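Local coordinates for putative uncharacterized protein (Coprinopsis cinerea, PDB 3W9A) that probably hydrolyses beta-glucan chains, as a fungal glycoside hydrolase of family 131 whose catalytic domain is a beta-jelly roll, at residues His122-Lys127 with Leu137-Gly142. Sequence-based numbering, arbitrary orientation.
Sequences HFTELK and LGWYAG
The antiparallel hairpin of strands 124-128 and 136-141 pairs T124 with A141, E125 with Y140, L126 with W139 and K127 with G138, and it illustrates how one hairpin can put a mainly apolar set (T124, L126, W139, A141) on one face and a polar one (E125, K127, Y140) on the other. Main-chain bonds set the register. Y140 N gives a nearly linear bond to E125 O (2.8 Å, 167° at the hydrogen), while the return bond from E125 N to Y140 O is weak. That same carbonyl oxygen also receives the hydroxyl of T124, whose OG1, anti to the backbone N (chi1 -164°), lies 2.8 Å from Y140 O. K127 and G138 exchange bonds in both directions, and beyond the strand ends G142 N reaches F123 O.

In the beta-jelly roll, two antiparallel sheets pack face to face, and T124, L126, W139 and A141 pack into the interface between them, where strands 157-164 and 169-176 supply Y161, F159, V170 and L172. W139 NE1 sits 2.7 Å from T124 OG1, and L126 CD2 approaches the indole at its edge, 3.7 Å from W139 CB. An alanine in place of W139 would probably leave a gap beside L126 and V170 and take away the ring that abuts the T124 hydroxyl.

On the face bearing E125, K127 and Y140, the lysine chain lies across the phenol ring. K127 CE stands over the ring centre, 4.1 Å from the Y140 centroid in a CH-pi contact. K127 CG comes within 3.5 Å of Y140 CE2. The ammonium group continues to a salt bridge with E113. On this face too, H122 ND1 donates to E125 OE1 (2.7 Å), arriving from above the carboxylate plane, while the other ring nitrogen, NE2, binds a glycerol probably from the crystallisation liquor.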
loop_
_atom_site.group_PDB
_atom_site.type_symbol
_atom_site.label_atom_id
_atom_site.label_comp_id
_atom_site.label_asym_id
_atom_site.label_seq_id
_atom_site.Cartn_x
_atom_site.Cartn_y
_atom_site.Cartn_z
ATOM N N HIS A 122 5.472 -12.044 -1.695
ATOM C CA HIS A 122 5.363 -11.715 -0.273
ATOM C C HIS A 122 6.723 -11.578 0.406
ATOM O O HIS A 122 6.839 -11.781 1.620
ATOM C CB HIS A 122 4.512 -12.749 0.452
ATOM C CG HIS A 122 3.154 -12.928 -0.142
ATOM N ND1 HIS A 122 2.086 -12.123 0.191
ATOM C CD2 HIS A 122 2.687 -13.821 -1.048
ATOM C CE1 HIS A 122 1.019 -12.509 -0.491
ATOM N NE2 HIS A 122 1.355 -13.537 -1.246
ATOM N N PHE A 123 7.748 -11.203 -0.362
ATOM C CA PHE A 123 9.073 -11.082 0.219
ATOM C C PHE A 123 9.077 -9.928 1.225
ATOM O O PHE A 123 9.880 -9.925 2.152
ATOM C CB PHE A 123 10.176 -10.958 -0.857
ATOM C CG PHE A 123 10.327 -9.583 -1.451
ATOM C CD1 PHE A 123 11.026 -8.606 -0.784
ATOM C CD2 PHE A 123 9.841 -9.303 -2.734
ATOM C CE1 PHE A 123 11.206 -7.362 -1.346
ATOM C CE2 PHE A 123 10.009 -8.062 -3.305
ATOM C CZ PHE A 123 10.686 -7.081 -2.609
ATOM N N THR A 124 8.194 -8.950 1.026
ATOM C CA THR A 124 7.858 -7.980 2.075
ATOM C C THR A 124 6.409 -7.570 1.916
ATOM O O THR A 124 5.873 -7.572 0.802
ATOM C CB THR A 124 8.795 -6.750 2.077
ATOM O OG1 THR A 124 8.678 -6.027 3.318
ATOM C CG2 THR A 124 8.513 -5.826 0.885
ATOM N N GLU A 125 5.786 -7.224 3.041
ATOM C CA GLU A 125 4.385 -6.867 3.094
ATOM C C GLU A 125 4.008 -6.475 4.507
ATOM O O GLU A 125 4.780 -6.659 5.465
ATOM C CB GLU A 125 3.494 -8.049 2.678
ATOM C CG GLU A 125 3.560 -9.254 3.629
ATOM C CD GLU A 125 2.831 -10.468 3.089
ATOM O OE1 GLU A 125 1.926 -10.309 2.221
ATOM O OE2 GLU A 125 3.179 -11.588 3.515
ATOM N N LEU A 126 2.796 -5.964 4.631
ATOM C CA LEU A 126 2.204 -5.721 5.922
ATOM C C LEU A 126 1.126 -6.756 6.087
ATOM O O LEU A 126 0.491 -7.160 5.100
ATOM C CB LEU A 126 1.585 -4.320 5.984
ATOM C CG LEU A 126 2.525 -3.096 5.905
ATOM C CD1 LEU A 126 1.736 -1.799 5.821
ATOM C CD2 LEU A 126 3.491 -3.042 7.073
ATOM N N LYS A 127 0.921 -7.200 7.311
ATOM C CA LYS A 127 -0.275 -7.989 7.636
ATOM C C LYS A 127 -1.038 -7.426 8.821
ATOM O O LYS A 127 -0.527 -6.582 9.555
ATOM C CB LYS A 127 0.072 -9.430 7.934
ATOM C CG LYS A 127 0.923 -10.127 6.883
ATOM C CD LYS A 127 0.578 -11.610 6.874
ATOM C CE LYS A 127 1.764 -12.477 6.531
ATOM N NZ LYS A 127 1.310 -13.900 6.503
ATOM N N LEU A 137 -0.718 -3.862 13.327
ATOM C CA LEU A 137 -0.266 -3.830 11.960
ATOM C C LEU A 137 1.202 -4.274 11.986
ATOM O O LEU A 137 2.046 -3.553 12.494
ATOM C CB LEU A 137 -0.410 -2.400 11.437
ATOM C CG LEU A 137 -0.158 -2.094 9.965
ATOM C CD1 LEU A 137 -1.150 -2.844 9.066
ATOM C CD2 LEU A 137 -0.229 -0.594 9.717
ATOM N N GLY A 138 1.493 -5.461 11.461
ATOM C CA GLY A 138 2.861 -5.958 11.383
ATOM C C GLY A 138 3.478 -5.854 10.005
ATOM O O GLY A 138 2.801 -6.068 9.000
ATOM N N TRP A 139 4.770 -5.533 9.969
ATOM C CA TRP A 139 5.582 -5.580 8.750
ATOM C C TRP A 139 6.409 -6.829 8.747
ATOM O O TRP A 139 7.014 -7.195 9.772
ATOM C CB TRP A 139 6.525 -4.390 8.648
ATOM C CG TRP A 139 7.376 -4.401 7.431
ATOM C CD1 TRP A 139 6.968 -4.194 6.137
ATOM C CD2 TRP A 139 8.785 -4.628 7.372
ATOM N NE1 TRP A 139 8.047 -4.281 5.286
ATOM C CE2 TRP A 139 9.172 -4.535 6.022
ATOM C CE3 TRP A 139 9.761 -4.900 8.332
ATOM C CZ2 TRP A 139 10.491 -4.716 5.609
ATOM C CZ3 TRP A 139 11.073 -5.064 7.920
ATOM C CH2 TRP A 139 11.426 -4.973 6.573
ATOM N N TYR A 140 6.447 -7.474 7.586
ATOM C CA TYR A 140 7.169 -8.708 7.396
ATOM C C TYR A 140 8.252 -8.557 6.336
ATOM O O TYR A 140 8.115 -7.780 5.376
ATOM C CB TYR A 140 6.201 -9.789 6.965
ATOM C CG TYR A 140 5.223 -10.176 8.035
ATOM C CD1 TYR A 140 5.323 -11.406 8.679
ATOM C CD2 TYR A 140 4.224 -9.305 8.432
ATOM C CE1 TYR A 140 4.424 -11.772 9.666
ATOM C CE2 TYR A 140 3.331 -9.650 9.435
ATOM C CZ TYR A 140 3.429 -10.883 10.043
ATOM O OH TYR A 140 2.525 -11.229 11.025
ATOM N N ALA A 141 9.320 -9.325 6.503
ATOM C CA ALA A 141 10.371 -9.425 5.490
ATOM C C ALA A 141 10.902 -10.853 5.467
ATOM O O ALA A 141 11.285 -11.398 6.512
ATOM C CB ALA A 141 11.482 -8.435 5.767
ATOM N N GLY A 142 10.895 -11.473 4.285
ATOM C CA GLY A 142 11.380 -12.847 4.141
ATOM C C GLY A 142 10.500 -13.898 4.800
ATOM O O GLY A 142 10.917 -15.028 4.955
#